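Local coordinates for protein Myo-inositol 2-dehydrogenase (Lactobacillus plantarum WCFS1, PDB 3CEA) that probably catalyses the NAD-dependent oxidation of myo-inositol at its C2 hydroxyl, as a Rossmann-fold oxidoreductase of the GFO/IDH/MocA family, at residues K142-D146 / N147-G151; E168-T171 / K172-T175. All coordinates share one frame; numbering follows the deposited sequence.

Interaction 1. Residues K142-D146 / N147-G151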
ATOM      1  N   LYS A 142       1.177  17.467 -11.633  1.00 41.12           N
ATOM      2  CA  LYS A 142       1.457  18.828 -12.095  1.00 41.51           C
ATOM      3  C   LYS A 142       0.274  19.754 -11.818  1.00 42.16           C
ATOM      4  O   LYS A 142       0.457  20.920 -11.461  1.00 41.85           O
ATOM      5  CB  LYS A 142       1.811  18.826 -13.589  1.00 41.53           C
ATOM      6  CG  LYS A 142       2.131  20.197 -14.200  1.00 41.29           C
ATOM      7  CD  LYS A 142       3.364  20.844 -13.565  1.00 42.55           C
ATOM      8  CE  LYS A 142       3.928  21.961 -14.436  1.00 42.97           C
ATOM      9  NZ  LYS A 142       3.039  23.159 -14.496  1.00 45.89           N
ATOM     10  N   LYS A 143      -0.934  19.218 -11.980  1.00 43.07           N
ATOM     11  CA  LYS A 143      -2.159  19.954 -11.698  1.00 44.44           C
ATOM     12  C   LYS A 143      -2.283  20.214 -10.197  1.00 44.77           C
ATOM     13  O   LYS A 143      -2.611  21.327  -9.789  1.00 44.63           O
ATOM     14  CB  LYS A 143      -3.377  19.190 -12.225  1.00 44.85           C
ATOM     15  CG  LYS A 143      -4.648  20.011 -12.284  1.00 46.74           C
ATOM     16  CD  LYS A 143      -5.847  19.142 -12.625  1.00 51.75           C
ATOM     17  CE  LYS A 143      -7.157  19.913 -12.481  1.00 53.49           C
ATOM     18  NZ  LYS A 143      -7.266  21.039 -13.449  1.00 53.85           N
ATOM     19  N   ILE A 144      -2.005  19.187  -9.391  1.00 45.23           N
ATOM     20  CA  ILE A 144      -1.977  19.301  -7.929  1.00 45.69           C
ATOM     21  C   ILE A 144      -1.036  20.423  -7.484  1.00 45.98           C
ATOM     22  O   ILE A 144      -1.411  21.275  -6.677  1.00 46.22           O
ATOM     23  CB  ILE A 144      -1.558  17.952  -7.264  1.00 45.88           C
ATOM     24  CG1 ILE A 144      -2.727  16.964  -7.264  1.00 45.31           C
ATOM     25  CG2 ILE A 144      -1.034  18.161  -5.834  1.00 45.58           C
ATOM     26  CD1 ILE A 144      -2.351  15.571  -6.801  1.00 45.77           C
ATOM     27  N   VAL A 145       0.178  20.417  -8.028  1.00 46.12           N
ATOM     28  CA  VAL A 145       1.194  21.410  -7.692  1.00 46.44           C
ATOM     29  C   VAL A 145       0.752  22.824  -8.091  1.00 46.73           C
ATOM     30  O   VAL A 145       0.881  23.757  -7.297  1.00 46.72           O
ATOM     31  CB  VAL A 145       2.563  21.047  -8.327  1.00 46.35           C
ATOM     32  CG1 VAL A 145       3.508  22.245  -8.339  1.00 47.17           C
ATOM     33  CG2 VAL A 145       3.195  19.873  -7.592  1.00 45.82           C
ATOM     34  N   ASP A 146       0.217  22.965  -9.304  1.00 46.89           N
ATOM     35  CA  ASP A 146      -0.209  24.264  -9.831  1.00 47.10           C
ATOM     36  C   ASP A 146      -1.394  24.863  -9.074  1.00 47.54           C
ATOM     37  O   ASP A 146      -1.523  26.086  -8.988  1.00 47.96           O
ATOM     38  CB  ASP A 146      -0.531  24.169 -11.326  1.00 47.08           C
ATOM     39  CG  ASP A 146       0.715  24.020 -12.190  1.00 47.60           C
ATOM     40  OD1 ASP A 146       1.812  24.433 -11.758  1.00 47.87           O
ATOM     41  OD2 ASP A 146       0.593  23.490 -13.312  1.00 48.46           O
ATOM     42  N   ASN A 147      -2.255  24.008  -8.531  1.00 47.70           N
ATOM     43  CA  ASN A 147      -3.370  24.464  -7.704  1.00 48.13           C
ATOM     44  C   ASN A 147      -2.906  24.875  -6.303  1.00 47.68           C
ATOM     45  O   ASN A 147      -3.678  25.434  -5.520  1.00 47.42           O
ATOM     46  CB  ASN A 147      -4.464  23.392  -7.616  1.00 48.68           C
ATOM     47  CG  ASN A 147      -5.062  23.045  -8.972  1.00 50.07           C
ATOM     48  OD1 ASN A 147      -5.004  23.835  -9.917  1.00 52.33           O
ATOM     49  ND2 ASN A 147      -5.643  21.850  -9.071  1.00 49.80           N
ATOM     50  N   GLY A 148      -1.640  24.589  -6.001  1.00 47.27           N
ATOM     51  CA  GLY A 148      -1.039  24.944  -4.719  1.00 46.82           C
ATOM     52  C   GLY A 148      -1.313  23.933  -3.622  1.00 46.59           C
ATOM     53  O   GLY A 148      -1.124  24.231  -2.439  1.00 46.84           O
ATOM     54  N   ASP A 149      -1.747  22.736  -4.015  1.00 45.88           N
ATOM     55  CA  ASP A 149      -2.119  21.679  -3.068  1.00 45.61           C
ATOM     56  C   ASP A 149      -0.937  21.045  -2.311  1.00 44.75           C
ATOM     57  O   ASP A 149      -1.139  20.180  -1.452  1.00 44.62           O
ATOM     58  CB  ASP A 149      -2.944  20.586  -3.766  1.00 46.12           C
ATOM     59  CG  ASP A 149      -4.280  21.090  -4.287  1.00 47.06           C
ATOM     60  OD1 ASP A 149      -4.811  22.088  -3.750  1.00 51.02           O
ATOM     61  OD2 ASP A 149      -4.811  20.473  -5.236  1.00 49.07           O
ATOM     62  N   ILE A 150       0.287  21.456  -2.637  1.00 43.62           N
ATOM     63  CA  ILE A 150       1.453  21.061  -1.837  1.00 42.75           C
ATOM     64  C   ILE A 150       2.251  22.263  -1.325  1.00 42.09           C
ATOM     65  O   ILE A 150       3.321  22.099  -0.736  1.00 41.93           O
ATOM     66  CB  ILE A 150       2.382  20.039  -2.562  1.00 42.67           C
ATOM     67  CG1 ILE A 150       3.074  20.670  -3.776  1.00 42.75           C
ATOM     68  CG2 ILE A 150       1.611  18.768  -2.928  1.00 41.95           C
ATOM     69  CD1 ILE A 150       4.449  20.109  -4.054  1.00 42.84           C
ATOM     70  N   GLY A 151       1.708  23.463  -1.528  1.00 41.52           N
ATOM     71  CA  GLY A 151       2.398  24.704  -1.180  1.00 40.95           C
ATOM     72  C   GLY A 151       3.479  25.001  -2.204  1.00 40.75           C
ATOM     73  O   GLY A 151       3.319  24.693  -3.387  1.00 40.55           O
TER
HETATM   74  O   HOH W   1       1.623  23.330  -4.727  1.00 37.38           O

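Interaction 2. Residues E168-T171 / K172-T175. With NAD (nicotinamide-adenine-dinucleotide), chain E.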
ATOM      1  N   GLU A 168      21.307  -7.072 -20.680  1.00 52.53           N
ATOM      2  CA  GLU A 168      21.789  -7.574 -21.968  1.00 53.33           C
ATOM      3  C   GLU A 168      21.419  -6.632 -23.119  1.00 53.67           C
ATOM      4  O   GLU A 168      22.268  -6.287 -23.946  1.00 53.31           O
ATOM      5  CB  GLU A 168      21.261  -8.990 -22.226  1.00 53.25           C
ATOM      6  CG  GLU A 168      21.912  -9.693 -23.412  1.00 53.87           C
ATOM      7  CD  GLU A 168      21.388 -11.105 -23.632  1.00 53.96           C
ATOM      8  OE1 GLU A 168      21.134 -11.821 -22.637  1.00 55.03           O
ATOM      9  OE2 GLU A 168      21.245 -11.504 -24.807  1.00 55.41           O
ATOM     10  N   SER A 169      20.155  -6.213 -23.152  1.00 54.58           N
ATOM     11  CA  SER A 169      19.646  -5.309 -24.188  1.00 55.30           C
ATOM     12  C   SER A 169      20.194  -3.885 -24.088  1.00 55.91           C
ATOM     13  O   SER A 169      20.215  -3.161 -25.087  1.00 56.14           O
ATOM     14  CB  SER A 169      18.114  -5.286 -24.192  1.00 55.29           C
ATOM     15  OG  SER A 169      17.599  -5.168 -22.878  1.00 55.25           O
ATOM     16  N   PHE A 170      20.622  -3.478 -22.894  1.00 56.46           N
ATOM     17  CA  PHE A 170      21.272  -2.179 -22.734  1.00 56.94           C
ATOM     18  C   PHE A 170      22.727  -2.216 -23.201  1.00 57.56           C
ATOM     19  O   PHE A 170      23.187  -1.288 -23.868  1.00 57.57           O
ATOM     20  CB  PHE A 170      21.207  -1.661 -21.292  1.00 56.73           C
ATOM     21  CG  PHE A 170      22.204  -0.567 -21.014  1.00 56.73           C
ATOM     22  CD1 PHE A 170      21.960   0.738 -21.433  1.00 56.42           C
ATOM     23  CD2 PHE A 170      23.410  -0.851 -20.378  1.00 55.49           C
ATOM     24  CE1 PHE A 170      22.892   1.744 -21.205  1.00 55.85           C
ATOM     25  CE2 PHE A 170      24.345   0.150 -20.146  1.00 55.37           C
ATOM     26  CZ  PHE A 170      24.083   1.450 -20.558  1.00 55.97           C
ATOM     27  N   THR A 171      23.450  -3.270 -22.823  1.00 57.98           N
ATOM     28  CA  THR A 171      24.853  -3.430 -23.211  1.00 58.52           C
ATOM     29  C   THR A 171      24.985  -3.409 -24.740  1.00 59.33           C
ATOM     30  O   THR A 171      25.855  -2.728 -25.282  1.00 59.61           O
ATOM     31  CB  THR A 171      25.474  -4.712 -22.599  1.00 58.41           C
ATOM     32  OG1 THR A 171      25.310  -4.690 -21.175  1.00 57.53           O
ATOM     33  CG2 THR A 171      26.958  -4.813 -22.919  1.00 57.70           C
ATOM     34  N   LYS A 172      24.099  -4.144 -25.415  1.00 59.90           N
ATOM     35  CA  LYS A 172      23.970  -4.121 -26.877  1.00 60.14           C
ATOM     36  C   LYS A 172      23.771  -2.691 -27.384  1.00 60.13           C
ATOM     37  O   LYS A 172      24.455  -2.248 -28.305  1.00 60.23           O
ATOM     38  CB  LYS A 172      22.777  -4.993 -27.295  1.00 60.16           C
ATOM     39  CG  LYS A 172      22.436  -4.993 -28.783  1.00 60.56           C
ATOM     40  CD  LYS A 172      23.019  -6.206 -29.490  1.00 60.64           C
ATOM     41  CE  LYS A 172      22.203  -6.574 -30.720  1.00 60.85           C
ATOM     42  NZ  LYS A 172      22.470  -5.679 -31.881  1.00 61.19           N
ATOM     43  N   PHE A 173      22.835  -1.984 -26.755  1.00 60.26           N
ATOM     44  CA  PHE A 173      22.482  -0.605 -27.090  1.00 60.26           C
ATOM     45  C   PHE A 173      23.645   0.365 -26.870  1.00 60.36           C
ATOM     46  O   PHE A 173      23.829   1.302 -27.650  1.00 60.46           O
ATOM     47  CB  PHE A 173      21.243  -0.199 -26.271  1.00 60.21           C
ATOM     48  CG  PHE A 173      20.994   1.288 -26.199  1.00 60.68           C
ATOM     49  CD1 PHE A 173      20.396   1.965 -27.260  1.00 60.94           C
ATOM     50  CD2 PHE A 173      21.320   2.003 -25.046  1.00 60.39           C
ATOM     51  CE1 PHE A 173      20.152   3.336 -27.186  1.00 61.18           C
ATOM     52  CE2 PHE A 173      21.079   3.374 -24.962  1.00 60.48           C
ATOM     53  CZ  PHE A 173      20.493   4.041 -26.033  1.00 60.69           C
ATOM     54  N   ALA A 174      24.432   0.120 -25.822  1.00 60.43           N
ATOM     55  CA  ALA A 174      25.507   1.027 -25.410  1.00 60.53           C
ATOM     56  C   ALA A 174      26.889   0.672 -25.967  1.00 60.56           C
ATOM     57  O   ALA A 174      27.795   1.506 -25.951  1.00 60.63           O
ATOM     58  CB  ALA A 174      25.561   1.127 -23.889  1.00 60.57           C
ATOM     59  N   THR A 175      27.057  -0.559 -26.442  1.00 60.67           N
ATOM     60  CA  THR A 175      28.320  -0.966 -27.064  1.00 60.88           C
ATOM     61  C   THR A 175      28.331  -0.585 -28.547  1.00 60.91           C
ATOM     62  O   THR A 175      29.369  -0.193 -29.087  1.00 61.06           O
ATOM     63  CB  THR A 175      28.602  -2.477 -26.877  1.00 60.86           C
ATOM     64  OG1 THR A 175      28.509  -2.812 -25.486  1.00 60.96           O
ATOM     65  CG2 THR A 175      29.996  -2.846 -27.382  1.00 61.45           C
TER
HETATM   66  PA  NAD E 400      18.137   0.261 -30.224  1.00 47.24           P
HETATM   67  O1A NAD E 400      17.339  -0.777 -29.534  1.00 46.59           O
HETATM   68  O2A NAD E 400      19.578  -0.075 -30.241  1.00 47.10           O
HETATM   69  O5B NAD E 400      17.558   0.468 -31.712  1.00 50.10           O
HETATM   70  C5B NAD E 400      18.262   1.240 -32.664  1.00 53.34           C
HETATM   71  C4B NAD E 400      17.692   0.987 -34.057  1.00 54.76           C
HETATM   72  O4B NAD E 400      18.169   1.955 -34.976  1.00 55.87           O
HETATM   73  C3B NAD E 400      18.088  -0.376 -34.601  1.00 55.00           C
HETATM   74  O3B NAD E 400      16.932  -0.979 -35.126  1.00 54.65           O
HETATM   75  C2B NAD E 400      19.083  -0.081 -35.708  1.00 56.34           C
HETATM   76  O2B NAD E 400      18.965  -0.976 -36.792  1.00 57.36           O
HETATM   77  C1B NAD E 400      18.729   1.338 -36.120  1.00 55.99           C
HETATM   78  N9A NAD E 400      19.915   2.082 -36.586  1.00 56.19           N
HETATM   79  C8A NAD E 400      21.107   2.240 -35.923  1.00 56.40           C
HETATM   80  N7A NAD E 400      21.933   2.994 -36.683  1.00 56.27           N
HETATM   81  C5A NAD E 400      21.287   3.316 -37.826  1.00 56.29           C
HETATM   82  C6A NAD E 400      21.669   4.059 -38.937  1.00 55.56           C
HETATM   83  N6A NAD E 400      22.771   4.800 -38.881  1.00 55.25           N
HETATM   84  N1A NAD E 400      20.776   4.227 -39.981  1.00 56.21           N
HETATM   85  C2A NAD E 400      19.513   3.659 -39.920  1.00 55.83           C
HETATM   86  N3A NAD E 400      19.141   2.919 -38.811  1.00 55.08           N
HETATM   87  C4A NAD E 400      20.013   2.751 -37.780  1.00 56.11           C
HETATM   88  O3  NAD E 400      17.922   1.694 -29.520  1.00 49.83           O
HETATM   89  PN  NAD E 400      16.530   2.096 -28.813  1.00 48.70           P
HETATM   90  O1N NAD E 400      15.402   1.623 -29.650  1.00 46.84           O
HETATM   91  O2N NAD E 400      16.633   1.703 -27.394  1.00 49.70           O
HETATM   92  O5D NAD E 400      16.534   3.703 -28.825  1.00 49.86           O
HETATM   93  C5D NAD E 400      16.822   4.472 -29.969  1.00 48.86           C
HETATM   94  C4D NAD E 400      16.716   5.943 -29.580  1.00 48.59           C
HETATM   95  O4D NAD E 400      15.572   6.152 -28.770  1.00 48.80           O
HETATM   96  C3D NAD E 400      17.929   6.411 -28.790  1.00 48.69           C
HETATM   97  O3D NAD E 400      18.410   7.608 -29.356  1.00 48.31           O
HETATM   98  C2D NAD E 400      17.407   6.650 -27.387  1.00 48.39           C
HETATM   99  O2D NAD E 400      17.988   7.784 -26.792  1.00 48.85           O
HETATM  100  C1D NAD E 400      15.907   6.833 -27.574  1.00 48.25           C
HETATM  101  N1N NAD E 400      15.142   6.305 -26.427  1.00 48.25           N
HETATM  102  C2N NAD E 400      14.208   7.112 -25.827  1.00 48.31           C
HETATM  103  C3N NAD E 400      13.466   6.648 -24.736  1.00 48.30           C
HETATM  104  C7N NAD E 400      12.324   7.452 -24.182  1.00 49.04           C
HETATM  105  O7N NAD E 400      11.901   7.191 -22.864  1.00 47.83           O
HETATM  106  N7N NAD E 400      11.736   8.387 -24.934  1.00 48.79           N
HETATM  107  C4N NAD E 400      13.683   5.357 -24.259  1.00 47.76           C
HETATM  108  C5N NAD E 400      14.635   4.545 -24.873  1.00 47.89           C
HETATM  109  C6N NAD E 400      15.359   5.032 -25.960  1.00 47.25           C

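Interaction 1. Residues K142-D146 / N147-G151
Asp149 N reaches back to Ile144 O (3.1 Å) and Gly148 N to Val145 O (3.0 Å), closing helix 136-146 with a Schellman motif. Gly148 carries the positive phi (84°) that turns the chain out of the helix. One residue earlier, Asn147 N donates to Lys143 O in an ordinary i to i+4 bond. The Gly148 bond is bent: its N stands above the carbonyl plane of Val145, at a C=O...N angle of 114°. Val145 O also accepts a hydrogen bond from a water (2.7 Å); this water accepts from Ile150 N and donates to Gly151 O, tying the helix end to the type I turn of Gly148 to Gly151. Apolar groups meet as well: Ile150 CG1, set between its backbone N and carbonyl carbon (chi1 67°), lies with CD1 against Val145 CG2, and Ile144 CG2 touches both Asp149 CB and Ile150 CG2. Val263 of strand 262-265 packs on both isoleucines. Lys142 NZ makes a salt bridge on the syn lone pair of Asp146 OD2 (2.7 Å), and Lys142 also has a cation-pi contact with Trp196. Lys143 O, Ile144 O and Val145 O each accept from a backbone amide of the exit, consistent with a helix that ends cleanly at the surface.

Interaction 2. Residues E168-T171 / K172-T175
Phe170 and Phe173 meet one turn apart on helix 167-176, in the GFO/IDH/MocA C-terminal domain, where the helix borders the NAD pocket. Phe173 leaves the backbone with CG anti to N (chi1 163°). Its CB rests 3.3 Å from Phe170 O, which also lies in the ring plane at the edge. Farther out, CD2 touches Phe170 CD1 at 3.9 Å, the side chains crossing obliquely. On the cofactor side CD1 comes to 3.4 Å from NAD O3, the oxygen bridging the two phosphates, which lies obliquely to the ring, while NAD O2A lies at the edge in the ring plane; CE1 is near O3 and O2N. Arg18 adds a cation-pi contact to this ring. Cutting Phe173 back to an alanine is likely to open a gap beside the pyrophosphate and leave Arg18 without its aromatic partner. Phe170 has Ala174 CB over one face, a CH-pi contact 4.0 Å from the ring centroid, while Arg244 makes a cation-pi contact with the same ring. Ala174 N in turn donates to Phe170 O. Thr171 and Thr175 lie side by side, pointing the same way; Thr171 O accepts from both Thr175 N and Thr175 OG1, each at 2.7 Å, the hydroxyl oxygen standing 41° out of the carbonyl plane.

How the interactions relate
Interaction 1 comes first along the chain, at the end of helix 136-146, and interaction 2 follows on helix 167-176; strand 153-163 of the mixed seven-stranded sheet runs between them. Both belong to the GFO/IDH/MocA C-terminal domain, yet their centres are 39 Å apart, on opposite sides of the chain's centre, and their nearest atoms remain about 27 Å from each other. They are structurally independent, with no contact between them. Residues 142-151 form a helix exit at the periphery, where Ile144 also packs on Val276 of the second subunit. Helix 167-176 instead presents Phe173 to the cofactor, bringing the C-terminal domain up to the NAD held by the Rossmann fold.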